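Local coordinates for protein hydroxymethyldihydropterin pyrophosphokinase-dihydropteroate synthase, putative (Plasmodium vivax, PDB 5Z79) that probably catalyses two successive steps of folate synthesis, pyrophosphorylation of hydroxymethyldihydropterin and its condensation with 4-aminobenzoate to form dihydropteroate, at residues E127-E132 and N215-E220; Y268-Y273 and H288-E293; V323-V328 and D446-I451; W658-S663 and L673-I678. All blocks are in the same frame, centred on the assembly; numbering follows the deposited sequence.

Overall arrangement
The four contacts are spread over a bifunctional chain. Contacts 1 and 2 lie in the pyrophosphokinase part, their centres 12 Å apart, and they touch: Y216 O and H288 NE2 are 3.0 Å apart in a probable hydrogen bond. Contact 2 holds R272, which meets both the pterine and the nucleotide analogue, while F219 of contact 1 is about 7 Å from that analogue. Contact 3, centred 36 Å from contact 2, joins a hairpin of the kinase sheet to the synthase barrel. Contact 4 is centred 31 Å from contact 3; there the side chain of Y674 is about 7 Å from the bound PAB (4-aminobenzoic acid). Contacts 1 and 4, 69 Å apart by centres, lie on opposite sides of the chain's centre.

Contact 1. Residues E127-E132 and N215-E220; sequences EDYENE and NYTIFE
Y129, packed against T217 and F219, carries its hydroxyl past them to a hydrogen bond with P265 O, a partner just past strand 262-264. Its CG stands anti to the backbone N (chi1 175°), and the ring that follows brings CE1 to 3.9 Å from I218 O, the oxygen lying in the ring plane at the edge. The threonine adds its methyl, T217 CG2 resting 3.9 Å from Y129 CB, so this residue turns a carbon rather than its hydroxyl to the tyrosine. F219 points at the helix. E132 CB sits over the centre of its ring, 3.6 Å from the centroid and only 11° off the normal, a CH-pi contact; the glutamate then bends at chi2 and carries its carboxylate away from the ring. Y129 CD1 meets the rim of the same phenylalanine, 4.4 Å from F219 CD2. Strand 218-220, paired antiparallel with 262-264, packs against helix 126-146, their local axes 8.6 Å apart at 53°. With no hydrogen bond between the segments, the helix is held on the strand by aromatic and aliphatic carbon, and the hydroxyl of buried Y129 is satisfied by P265 O.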
# COMPACT_ATOMS: atom_id res chain seq x y z
N GLU A 127 30.16 40.72 19.48
CA GLU A 127 30.60 41.29 18.22
C GLU A 127 32.06 40.89 17.87
O GLU A 127 32.35 40.66 16.70
CB GLU A 127 30.34 42.81 18.14
CG GLU A 127 30.59 43.60 19.42
CD GLU A 127 30.80 45.10 19.20
OE1 GLU A 127 31.46 45.50 18.21
OE2 GLU A 127 30.31 45.87 20.06
N ASP A 128 32.96 40.77 18.84
CA ASP A 128 34.33 40.38 18.51
C ASP A 128 34.37 38.94 18.12
O ASP A 128 35.10 38.58 17.23
CB ASP A 128 35.30 40.60 19.66
CG ASP A 128 35.47 42.05 19.99
OD1 ASP A 128 35.13 42.90 19.15
OD2 ASP A 128 35.93 42.34 21.11
N TYR A 129 33.57 38.13 18.79
CA TYR A 129 33.46 36.74 18.41
C TYR A 129 33.07 36.53 16.92
O TYR A 129 33.71 35.74 16.18
CB TYR A 129 32.44 36.05 19.31
CG TYR A 129 32.18 34.64 18.90
CD1 TYR A 129 33.00 33.62 19.34
CD2 TYR A 129 31.12 34.32 18.04
CE1 TYR A 129 32.78 32.31 18.94
CE2 TYR A 129 30.89 33.00 17.65
CZ TYR A 129 31.73 32.01 18.10
OH TYR A 129 31.54 30.73 17.74
N GLU A 130 32.02 37.24 16.48
CA GLU A 130 31.44 37.07 15.14
C GLU A 130 32.48 37.46 14.11
O GLU A 130 32.74 36.71 13.18
CB GLU A 130 30.16 37.88 14.96
CG GLU A 130 29.10 37.63 16.02
CD GLU A 130 27.94 36.73 15.57
OE1 GLU A 130 27.97 35.45 15.77
OE2 GLU A 130 26.97 37.33 15.03
N ASN A 131 33.09 38.62 14.31
CA ASN A 131 34.13 39.10 13.41
C ASN A 131 35.19 38.06 13.14
O ASN A 131 35.52 37.84 11.99
CB ASN A 131 34.83 40.34 13.97
CG ASN A 131 33.91 41.54 14.04
OD1 ASN A 131 32.99 41.69 13.23
ND2 ASN A 131 34.16 42.42 15.01
N GLU A 132 35.72 37.44 14.20
CA GLU A 132 36.85 36.51 14.07
C GLU A 132 36.43 35.21 13.46
O GLU A 132 37.23 34.54 12.81
CB GLU A 132 37.49 36.19 15.42
CG GLU A 132 38.17 37.37 16.11
CD GLU A 132 39.24 38.00 15.26
OE1 GLU A 132 39.53 37.47 14.18
OE2 GLU A 132 39.80 39.02 15.68
N ASN A 215 27.52 28.63 29.05
CA ASN A 215 27.13 29.82 28.29
C ASN A 215 28.30 30.61 27.69
O ASN A 215 28.08 31.68 27.11
CB ASN A 215 26.30 30.75 29.20
CG ASN A 215 27.07 31.26 30.43
OD1 ASN A 215 27.81 30.53 31.09
ND2 ASN A 215 26.86 32.51 30.75
N TYR A 216 29.53 30.09 27.80
CA TYR A 216 30.72 30.88 27.52
C TYR A 216 30.81 31.27 26.05
O TYR A 216 30.36 30.52 25.19
CB TYR A 216 32.03 30.15 27.92
CG TYR A 216 32.19 29.70 29.38
CD1 TYR A 216 31.36 30.15 30.38
CD2 TYR A 216 33.22 28.83 29.73
CE1 TYR A 216 31.53 29.72 31.68
CE2 TYR A 216 33.41 28.40 31.02
CZ TYR A 216 32.56 28.85 32.01
OH TYR A 216 32.75 28.42 33.32
N THR A 217 31.36 32.46 25.81
CA THR A 217 31.68 32.98 24.49
C THR A 217 33.15 33.27 24.46
O THR A 217 33.57 34.19 25.08
CB THR A 217 30.96 34.32 24.21
OG1 THR A 217 29.55 34.11 24.11
CG2 THR A 217 31.45 34.95 22.92
N ILE A 218 33.92 32.50 23.72
CA ILE A 218 35.38 32.52 23.81
C ILE A 218 36.04 32.52 22.42
O ILE A 218 35.64 31.77 21.54
CB ILE A 218 35.88 31.27 24.60
CG1 ILE A 218 35.45 31.35 26.08
CG2 ILE A 218 37.38 31.06 24.44
CD1 ILE A 218 35.51 30.05 26.84
N PHE A 219 37.06 33.35 22.23
CA PHE A 219 37.94 33.22 21.07
C PHE A 219 39.42 33.53 21.39
O PHE A 219 39.81 34.69 21.54
CB PHE A 219 37.45 34.10 19.93
CG PHE A 219 37.93 33.65 18.59
CD1 PHE A 219 39.27 33.79 18.22
CD2 PHE A 219 37.06 33.10 17.69
CE1 PHE A 219 39.72 33.38 16.98
CE2 PHE A 219 37.50 32.70 16.45
CZ PHE A 219 38.83 32.84 16.09
N GLU A 220 40.22 32.48 21.49
CA GLU A 220 41.64 32.59 21.72
C GLU A 220 42.32 32.21 20.42
O GLU A 220 42.23 31.08 20.00
CB GLU A 220 42.09 31.72 22.91
CG GLU A 220 41.59 32.22 24.27
CD GLU A 220 41.95 33.68 24.57
OE1 GLU A 220 43.15 34.01 24.56
OE2 GLU A 220 41.03 34.50 24.81

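Contact 2. Residues Y268-Y273 and H288-E293; sequences YTKYRY and HSTFEE. With PE0 (pterine), chain K; APC (diphosphomethylphosphonic acid adenosyl ester), chain H.
K270 and E292 form the charged part of this contact, a salt bridge with K270 NZ 2.8 Å from E292 OE1, met on the syn side of the carboxylate and 28° out of its plane. The same ammonium donates to T290 O at 3.1 Å, so one lysine ties a side chain and a main-chain carbonyl together; E130 of helix 126-146 offers a further, long and weak ion pair. The loop is also braced from within, T290 N giving a 3.1 Å bond to H288 ND1.

Apolar contact centres on the ring of F291. K270 CB lies 3.5 Å from F291 CZ, approaching obliquely, whereas T269 CG2 comes to the edge in the ring plane, 3.8 Å from the same CZ. The threonine hydroxyl is meanwhile bonded to H266 O, which leaves its methyl for the phenylalanine.

Ligand contacts fall to R272, at the N-cap of helix 273-282, its chain extended from CG to NE (chi3 -171°). R272 NH1 donates to O3G of the nucleotide analogue at 2.6 Å with an N-H...O angle of 154°. One face of its guanidinium lies on the Y268 ring, the opposite face on the pterine, with R272 CZ 3.3 Å from pterine N3.

K270 ties this loop to 288-293 two residues before R272, which touches both bound molecules and probably helps to position them for pyrophosphoryl transfer.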
# COMPACT_ATOMS: atom_id res chain seq x y z
N TYR A 268 31.48 26.74 13.24
CA TYR A 268 30.41 26.30 12.33
C TYR A 268 29.09 25.90 12.95
O TYR A 268 28.19 25.49 12.23
CB TYR A 268 30.91 25.15 11.48
CG TYR A 268 31.92 25.61 10.49
CD1 TYR A 268 31.53 26.17 9.28
CD2 TYR A 268 33.27 25.52 10.77
CE1 TYR A 268 32.46 26.58 8.36
CE2 TYR A 268 34.20 25.95 9.85
CZ TYR A 268 33.79 26.47 8.65
OH TYR A 268 34.73 26.89 7.77
N THR A 269 28.94 26.05 14.26
CA THR A 269 27.77 25.52 14.92
C THR A 269 26.47 25.94 14.25
O THR A 269 25.60 25.12 14.01
CB THR A 269 27.69 25.89 16.41
OG1 THR A 269 28.87 25.44 17.10
CG2 THR A 269 26.49 25.22 17.03
N LYS A 270 26.32 27.22 13.93
CA LYS A 270 25.04 27.69 13.39
C LYS A 270 25.02 27.69 11.87
O LYS A 270 24.02 28.05 11.27
CB LYS A 270 24.66 29.06 13.99
CG LYS A 270 24.99 30.31 13.19
CD LYS A 270 24.90 31.55 14.08
CE LYS A 270 24.48 32.83 13.38
NZ LYS A 270 24.78 33.98 14.29
N TYR A 271 26.11 27.26 11.24
CA TYR A 271 26.22 27.30 9.79
C TYR A 271 26.23 25.94 9.07
O TYR A 271 26.18 25.90 7.84
CB TYR A 271 27.48 28.06 9.41
CG TYR A 271 27.60 29.45 9.97
CD1 TYR A 271 26.81 30.48 9.52
CD2 TYR A 271 28.56 29.74 10.93
CE1 TYR A 271 26.94 31.76 10.01
CE2 TYR A 271 28.70 31.02 11.43
CZ TYR A 271 27.89 32.03 10.97
OH TYR A 271 28.04 33.30 11.47
N ARG A 272 26.30 24.82 9.79
CA ARG A 272 26.17 23.49 9.19
C ARG A 272 24.84 22.82 9.49
O ARG A 272 24.42 22.71 10.63
CB ARG A 272 27.24 22.55 9.70
CG ARG A 272 28.51 22.65 8.91
CD ARG A 272 29.61 21.85 9.55
NE ARG A 272 30.86 22.17 8.87
CZ ARG A 272 32.08 21.94 9.36
NH1 ARG A 272 32.26 21.37 10.56
NH2 ARG A 272 33.15 22.29 8.62
N TYR A 273 24.19 22.35 8.46
CA TYR A 273 22.97 21.64 8.67
C TYR A 273 23.31 20.49 9.61
O TYR A 273 22.67 20.34 10.64
CB TYR A 273 22.38 21.20 7.32
CG TYR A 273 21.03 20.52 7.43
CD1 TYR A 273 19.90 21.20 7.87
CD2 TYR A 273 20.90 19.19 7.12
CE1 TYR A 273 18.67 20.58 7.98
CE2 TYR A 273 19.68 18.53 7.23
CZ TYR A 273 18.56 19.23 7.66
OH TYR A 273 17.36 18.52 7.75
N HIS A 288 22.08 30.44 22.60
CA HIS A 288 23.29 31.08 23.04
C HIS A 288 23.14 32.59 22.80
O HIS A 288 22.13 33.05 22.25
CB HIS A 288 24.42 30.49 22.23
CG HIS A 288 25.78 30.78 22.75
ND1 HIS A 288 26.56 31.79 22.23
CD2 HIS A 288 26.53 30.16 23.68
CE1 HIS A 288 27.72 31.81 22.87
NE2 HIS A 288 27.74 30.82 23.75
N SER A 289 24.14 33.37 23.25
CA SER A 289 24.16 34.81 22.96
C SER A 289 24.58 35.13 21.52
O SER A 289 24.29 36.20 20.99
CB SER A 289 25.07 35.52 23.94
OG SER A 289 24.55 35.37 25.24
N THR A 290 25.20 34.18 20.85
CA THR A 290 25.75 34.36 19.53
C THR A 290 24.68 34.15 18.49
O THR A 290 24.81 34.56 17.34
CB THR A 290 26.92 33.37 19.36
OG1 THR A 290 28.10 34.00 19.90
CG2 THR A 290 27.12 32.86 17.87
N PHE A 291 23.62 33.49 18.92
CA PHE A 291 22.56 33.04 18.07
C PHE A 291 21.41 34.03 18.10
O PHE A 291 20.94 34.39 19.18
CB PHE A 291 22.02 31.73 18.59
CG PHE A 291 22.79 30.54 18.14
CD1 PHE A 291 24.12 30.40 18.48
CD2 PHE A 291 22.19 29.54 17.41
CE1 PHE A 291 24.83 29.29 18.09
CE2 PHE A 291 22.89 28.43 17.01
CZ PHE A 291 24.21 28.30 17.35
N GLU A 292 20.96 34.44 16.92
CA GLU A 292 19.83 35.37 16.83
C GLU A 292 18.53 34.70 17.31
O GLU A 292 17.62 35.39 17.76
CB GLU A 292 19.68 35.93 15.40
CG GLU A 292 20.73 36.97 14.99
CD GLU A 292 21.90 36.39 14.18
OE1 GLU A 292 22.23 35.17 14.30
OE2 GLU A 292 22.50 37.19 13.41
N GLU A 293 18.44 33.38 17.21
CA GLU A 293 17.29 32.64 17.73
C GLU A 293 17.74 31.25 18.19
O GLU A 293 18.85 30.84 17.93
CB GLU A 293 16.20 32.54 16.66
CG GLU A 293 15.52 33.86 16.30
CD GLU A 293 14.71 34.48 17.46
OE1 GLU A 293 14.38 33.74 18.42
OE2 GLU A 293 14.38 35.70 17.41
C1 PE0 K . 32.16 17.55 8.63
C4 PE0 K . 31.23 16.52 9.06
O4 PE0 K . 31.55 15.63 9.85
N2 PE0 K . 30.02 16.54 8.53
C3 PE0 K . 29.64 17.46 7.64
N6 PE0 K . 28.38 17.39 7.19
N1 PE0 K . 30.44 18.44 7.23
C2 PE0 K . 31.68 18.51 7.68
N3 PE0 K . 32.50 19.45 7.27
C6 PE0 K . 33.74 19.53 7.73
C5 PE0 K . 34.21 18.61 8.63
N4 PE0 K . 33.41 17.64 9.05
PG APC H . 35.53 20.54 12.06
O1G APC H . 34.85 19.19 11.94
O2G APC H . 36.12 20.77 13.43
O3G APC H . 34.67 21.68 11.58
PB APC H . 38.16 19.68 11.09
O1B APC H . 38.68 19.48 9.69
O2B APC H . 37.91 18.42 11.87
O3B APC H . 36.80 20.50 11.05
PA APC H . 40.06 19.96 13.48
O1A APC H . 40.76 18.70 13.04
O2A APC H . 39.01 19.78 14.55
C3A APC H . 39.31 20.75 12.02
O5' APC H . 41.17 20.97 14.03
C5' APC H . 41.55 22.22 13.41
C4' APC H . 41.62 23.30 14.46
O4' APC H . 40.33 23.39 15.11
C3' APC H . 42.66 23.10 15.58
O3' APC H . 43.56 24.18 15.61
C2' APC H . 41.83 22.99 16.87
O2' APC H . 42.37 23.70 17.96
C1' APC H . 40.52 23.66 16.48
N9 APC H . 39.36 23.15 17.21
C8 APC H . 38.91 21.86 17.29
N7 APC H . 37.82 21.72 18.02
C5 APC H . 37.53 23.01 18.43
C6 APC H . 36.50 23.55 19.22
N6 APC H . 35.52 22.83 19.76
N1 APC H . 36.50 24.89 19.44
C2 APC H . 37.49 25.61 18.89
N3 APC H . 38.51 25.22 18.13
C4 APC H . 38.47 23.90 17.94

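Contact 3. Residues V323-V328 and D446-I451; sequences VLKDKV and DAKPII
A beta hairpin, the turn between strands 319-323 and 328-330 at the edge of the pyrophosphokinase sheet, brings L324, K325 and K327 against D446, K448 and I450 of the synthase, where helix 437-447 leads into barrel strand 450-454. I450 is the apolar centre. K325 runs antiparallel to it, the two side chains sliding past each other in opposite directions, with K325 CD 3.7 Å from I450 CG1. K325 CG is anti to the backbone N (chi1 -176°) and the chain beyond is extended, which lets a lysine lend its methylenes to the isoleucine while its amine reaches past. L324 crosses I450 at about a right angle, L324 CB lying 3.9 Å from I450 CD1. At the other end of the contact K327, also extended beyond CG, forms a salt bridge from K327 NZ to D446 OD1 at 3.2 Å; the aspartate's second oxygen, OD2, is farther from K327 NZ, at 3.7 Å. Against this attraction stands a pair of like charges, K325 NZ and K448 NZ 4.5 Å apart. K325 and I450 both touch D471, which also accepts from I451 N, and R543 donates to K325 O.

The hairpin thus meets the barrel at the start of a strand, the end away from the catalytic face of a TIM barrel. With one salt bridge and no hydrogen bond between the segments, it depends largely on lysine methylenes and branched aliphatic carbon at a partly solvated surface.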
# COMPACT_ATOMS: atom_id res chain seq x y z
N VAL A 323 20.28 1.97 15.14
CA VAL A 323 21.10 0.80 15.27
C VAL A 323 20.54 -0.35 16.09
O VAL A 323 19.98 -0.16 17.11
CB VAL A 323 22.43 1.22 15.83
CG1 VAL A 323 23.34 0.08 16.08
CG2 VAL A 323 23.12 2.12 14.87
N LEU A 324 20.61 -1.54 15.49
CA LEU A 324 20.20 -2.76 16.07
C LEU A 324 21.36 -3.57 16.65
O LEU A 324 21.20 -4.16 17.67
CB LEU A 324 19.56 -3.62 15.02
CG LEU A 324 18.30 -3.13 14.39
CD1 LEU A 324 17.72 -4.20 13.51
CD2 LEU A 324 17.33 -2.79 15.47
N LYS A 325 22.46 -3.69 15.95
CA LYS A 325 23.60 -4.41 16.50
C LYS A 325 24.95 -3.71 16.33
O LYS A 325 25.46 -3.08 17.18
CB LYS A 325 23.61 -5.83 15.96
CG LYS A 325 24.67 -6.73 16.48
CD LYS A 325 24.77 -7.99 15.67
CE LYS A 325 26.02 -8.74 16.05
NZ LYS A 325 26.23 -9.94 15.23
N ASP A 326 25.57 -3.89 15.15
CA ASP A 326 26.87 -3.27 14.79
C ASP A 326 26.86 -2.32 13.58
O ASP A 326 27.86 -1.71 13.28
CB ASP A 326 28.01 -4.28 14.65
CG ASP A 326 27.63 -5.50 13.88
OD1 ASP A 326 26.64 -5.43 13.20
OD2 ASP A 326 28.27 -6.54 13.97
N LYS A 327 25.75 -2.20 12.89
CA LYS A 327 25.68 -1.32 11.75
C LYS A 327 24.49 -0.35 11.74
O LYS A 327 23.47 -0.55 12.40
CB LYS A 327 25.61 -2.19 10.51
CG LYS A 327 26.80 -3.11 10.27
CD LYS A 327 26.39 -4.13 9.22
CE LYS A 327 27.34 -5.32 9.23
NZ LYS A 327 26.94 -6.35 8.22
N VAL A 328 24.64 0.71 10.95
CA VAL A 328 23.60 1.72 10.75
C VAL A 328 22.50 1.18 9.88
O VAL A 328 22.75 0.47 8.89
CB VAL A 328 24.12 2.99 10.03
CG1 VAL A 328 25.09 3.78 10.93
CG2 VAL A 328 24.79 2.64 8.71
N ASP A 446 28.56 -11.17 9.02
CA ASP A 446 27.43 -10.39 8.49
C ASP A 446 26.17 -11.27 8.32
O ASP A 446 25.05 -10.78 8.43
CB ASP A 446 27.76 -9.70 7.16
CG ASP A 446 28.93 -8.67 7.25
OD1 ASP A 446 29.46 -8.37 8.40
OD2 ASP A 446 29.30 -8.18 6.11
N ALA A 447 26.35 -12.56 8.05
CA ALA A 447 25.21 -13.48 7.90
C ALA A 447 24.51 -13.78 9.20
O ALA A 447 23.30 -13.93 9.22
CB ALA A 447 25.65 -14.77 7.25
N LYS A 448 25.26 -13.86 10.29
CA LYS A 448 24.73 -14.24 11.60
C LYS A 448 23.57 -13.37 11.99
O LYS A 448 23.71 -12.17 11.95
CB LYS A 448 25.82 -14.09 12.66
CG LYS A 448 25.52 -14.62 14.08
CD LYS A 448 26.39 -13.93 15.14
CE LYS A 448 27.88 -14.07 14.80
NZ LYS A 448 28.86 -13.58 15.82
N PRO A 449 22.45 -13.98 12.39
CA PRO A 449 21.30 -13.22 12.83
C PRO A 449 21.51 -12.45 14.14
O PRO A 449 22.20 -12.92 15.04
CB PRO A 449 20.22 -14.30 13.01
CG PRO A 449 20.96 -15.55 13.22
CD PRO A 449 22.16 -15.42 12.35
N ILE A 450 20.93 -11.27 14.24
CA ILE A 450 20.89 -10.51 15.49
C ILE A 450 20.03 -11.31 16.48
O ILE A 450 19.10 -12.00 16.06
CB ILE A 450 20.32 -9.11 15.22
CG1 ILE A 450 21.33 -8.31 14.43
CG2 ILE A 450 19.97 -8.36 16.49
CD1 ILE A 450 20.69 -7.12 13.76
N ILE A 451 20.35 -11.26 17.78
CA ILE A 451 19.56 -12.00 18.77
C ILE A 451 18.91 -11.05 19.76
O ILE A 451 19.59 -10.34 20.46
CB ILE A 451 20.43 -12.93 19.61
CG1 ILE A 451 21.32 -13.79 18.73
CG2 ILE A 451 19.53 -13.78 20.48
CD1 ILE A 451 20.57 -14.79 17.89

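Contact 4. Residues W658-S663 and L673-I678; sequences WRFKMS and LYQKNI
The F660 ring and the Q675 carboxamide are the flat groups here, their planes 74° apart as the two side chains slide past each other in opposite directions. The amide approaches the ring obliquely, both its nitrogen and its oxygen near F660 CD1, and I678 also comes in obliquely, its CG2 4.2 Å from F660 CZ. Q675 CG lies beside the backbone N, and the bend at chi2 (-65°) turns CD off a straight course, carrying the amide to the phenylalanine. M662 spans the helix surface: its CG is 3.9 Å from I678 CD1, while M662 SD lies 4.1 Å from Y674 CB. A flexible, unbranched thioether suits this place, since it can lie across side chains one helical turn apart, Y674 and I678. The contact is also part of the dimer interface: K661 N donates to Q675 OE1 of the second subunit, W658 stacks on Y674 of that subunit, and R659 forms a salt bridge with its D700. In its own chain, the side chain of Y674 is about 7 Å from the bound PAB (4-aminobenzoic acid); L673 and N677 face helix 582-585, I678 touches R580 and D700, the latter just after strand 695-698, and the 658-663 segment passes across helix 671-691 as an extended loop.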
# COMPACT_ATOMS: atom_id res chain seq x y z
N TRP A 658 0.52 -28.22 -4.39
CA TRP A 658 0.03 -26.86 -4.16
C TRP A 658 -1.15 -26.79 -3.16
O TRP A 658 -2.33 -26.91 -3.56
CB TRP A 658 -0.44 -26.27 -5.46
CG TRP A 658 0.57 -26.07 -6.55
CD1 TRP A 658 0.91 -26.95 -7.56
CD2 TRP A 658 1.29 -24.87 -6.81
NE1 TRP A 658 1.82 -26.37 -8.43
CE2 TRP A 658 2.07 -25.09 -8.01
CE3 TRP A 658 1.35 -23.63 -6.18
CZ2 TRP A 658 2.90 -24.13 -8.54
CZ3 TRP A 658 2.18 -22.68 -6.70
CH2 TRP A 658 2.96 -22.93 -7.87
N ARG A 659 -0.81 -26.59 -1.87
CA ARG A 659 -1.80 -26.34 -0.78
C ARG A 659 -1.19 -25.33 0.16
O ARG A 659 -0.02 -25.02 -0.03
CB ARG A 659 -2.15 -27.64 -0.00
CG ARG A 659 -3.54 -27.64 0.65
CD ARG A 659 -4.66 -27.41 -0.38
NE ARG A 659 -4.92 -25.98 -0.66
CZ ARG A 659 -5.55 -25.53 -1.75
NH1 ARG A 659 -6.00 -26.39 -2.68
NH2 ARG A 659 -5.73 -24.21 -1.91
N PHE A 660 -1.97 -24.80 1.10
CA PHE A 660 -1.39 -23.92 2.18
C PHE A 660 -1.23 -24.80 3.38
O PHE A 660 -2.18 -25.48 3.82
CB PHE A 660 -2.23 -22.68 2.56
CG PHE A 660 -1.46 -21.59 3.30
CD1 PHE A 660 -1.11 -21.73 4.65
CD2 PHE A 660 -1.11 -20.39 2.67
CE1 PHE A 660 -0.43 -20.75 5.33
CE2 PHE A 660 -0.43 -19.40 3.34
CZ PHE A 660 -0.09 -19.58 4.67
N LYS A 661 -0.01 -24.78 3.89
CA LYS A 661 0.31 -25.43 5.13
C LYS A 661 0.79 -24.33 6.09
O LYS A 661 1.60 -23.47 5.75
CB LYS A 661 1.38 -26.52 4.87
CG LYS A 661 1.25 -27.76 5.75
CD LYS A 661 2.55 -28.56 5.84
CE LYS A 661 2.70 -29.48 4.66
NZ LYS A 661 1.87 -30.71 4.83
N MET A 662 0.25 -24.33 7.30
CA MET A 662 0.92 -23.63 8.39
C MET A 662 2.10 -24.51 8.79
O MET A 662 2.15 -25.73 8.47
CB MET A 662 0.02 -23.46 9.61
CG MET A 662 -1.39 -22.97 9.32
SD MET A 662 -2.55 -23.38 10.64
CE MET A 662 -3.24 -24.93 10.06
N SER A 663 3.06 -23.89 9.47
CA SER A 663 4.14 -24.63 10.09
C SER A 663 4.34 -24.07 11.48
O SER A 663 3.97 -22.92 11.75
CB SER A 663 5.43 -24.49 9.29
OG SER A 663 5.96 -23.18 9.43
N LEU A 673 -9.12 -21.83 11.58
CA LEU A 673 -9.12 -20.41 12.00
C LEU A 673 -7.71 -19.79 11.95
O LEU A 673 -7.57 -18.61 11.67
CB LEU A 673 -9.68 -20.29 13.44
CG LEU A 673 -9.81 -18.91 14.15
CD1 LEU A 673 -11.24 -18.38 14.03
CD2 LEU A 673 -9.42 -18.99 15.63
N TYR A 674 -6.68 -20.57 12.27
CA TYR A 674 -5.33 -20.03 12.28
C TYR A 674 -4.76 -19.95 10.87
O TYR A 674 -3.81 -19.21 10.64
CB TYR A 674 -4.39 -20.83 13.20
CG TYR A 674 -4.37 -20.31 14.61
CD1 TYR A 674 -3.56 -19.21 14.97
CD2 TYR A 674 -5.16 -20.90 15.61
CE1 TYR A 674 -3.57 -18.72 16.27
CE2 TYR A 674 -5.16 -20.41 16.92
CZ TYR A 674 -4.36 -19.34 17.23
OH TYR A 674 -4.39 -18.89 18.52
N GLN A 675 -5.32 -20.71 9.93
CA GLN A 675 -5.10 -20.42 8.52
C GLN A 675 -5.51 -19.00 8.20
O GLN A 675 -4.80 -18.27 7.53
CB GLN A 675 -5.93 -21.32 7.63
CG GLN A 675 -5.28 -22.65 7.32
CD GLN A 675 -4.01 -22.48 6.51
OE1 GLN A 675 -2.93 -23.02 6.87
NE2 GLN A 675 -4.12 -21.73 5.41
N LYS A 676 -6.67 -18.61 8.67
CA LYS A 676 -7.14 -17.26 8.49
C LYS A 676 -6.38 -16.25 9.32
O LYS A 676 -6.29 -15.11 8.94
CB LYS A 676 -8.59 -17.14 8.89
CG LYS A 676 -9.52 -18.09 8.16
CD LYS A 676 -10.97 -17.83 8.56
CE LYS A 676 -11.93 -18.72 7.80
NZ LYS A 676 -13.29 -18.46 8.32
N ASN A 677 -5.88 -16.64 10.48
CA ASN A 677 -5.18 -15.66 11.31
C ASN A 677 -3.80 -15.38 10.76
O ASN A 677 -3.34 -14.24 10.76
CB ASN A 677 -5.09 -16.13 12.76
CG ASN A 677 -4.62 -15.02 13.71
OD1 ASN A 677 -3.58 -14.39 13.48
ND2 ASN A 677 -5.40 -14.78 14.77
N ILE A 678 -3.14 -16.43 10.30
CA ILE A 678 -1.84 -16.28 9.67
C ILE A 678 -1.90 -15.43 8.39
O ILE A 678 -1.08 -14.53 8.22
CB ILE A 678 -1.17 -17.64 9.41
CG1 ILE A 678 -0.52 -18.15 10.70
CG2 ILE A 678 -0.10 -17.51 8.33
CD1 ILE A 678 0.03 -19.56 10.61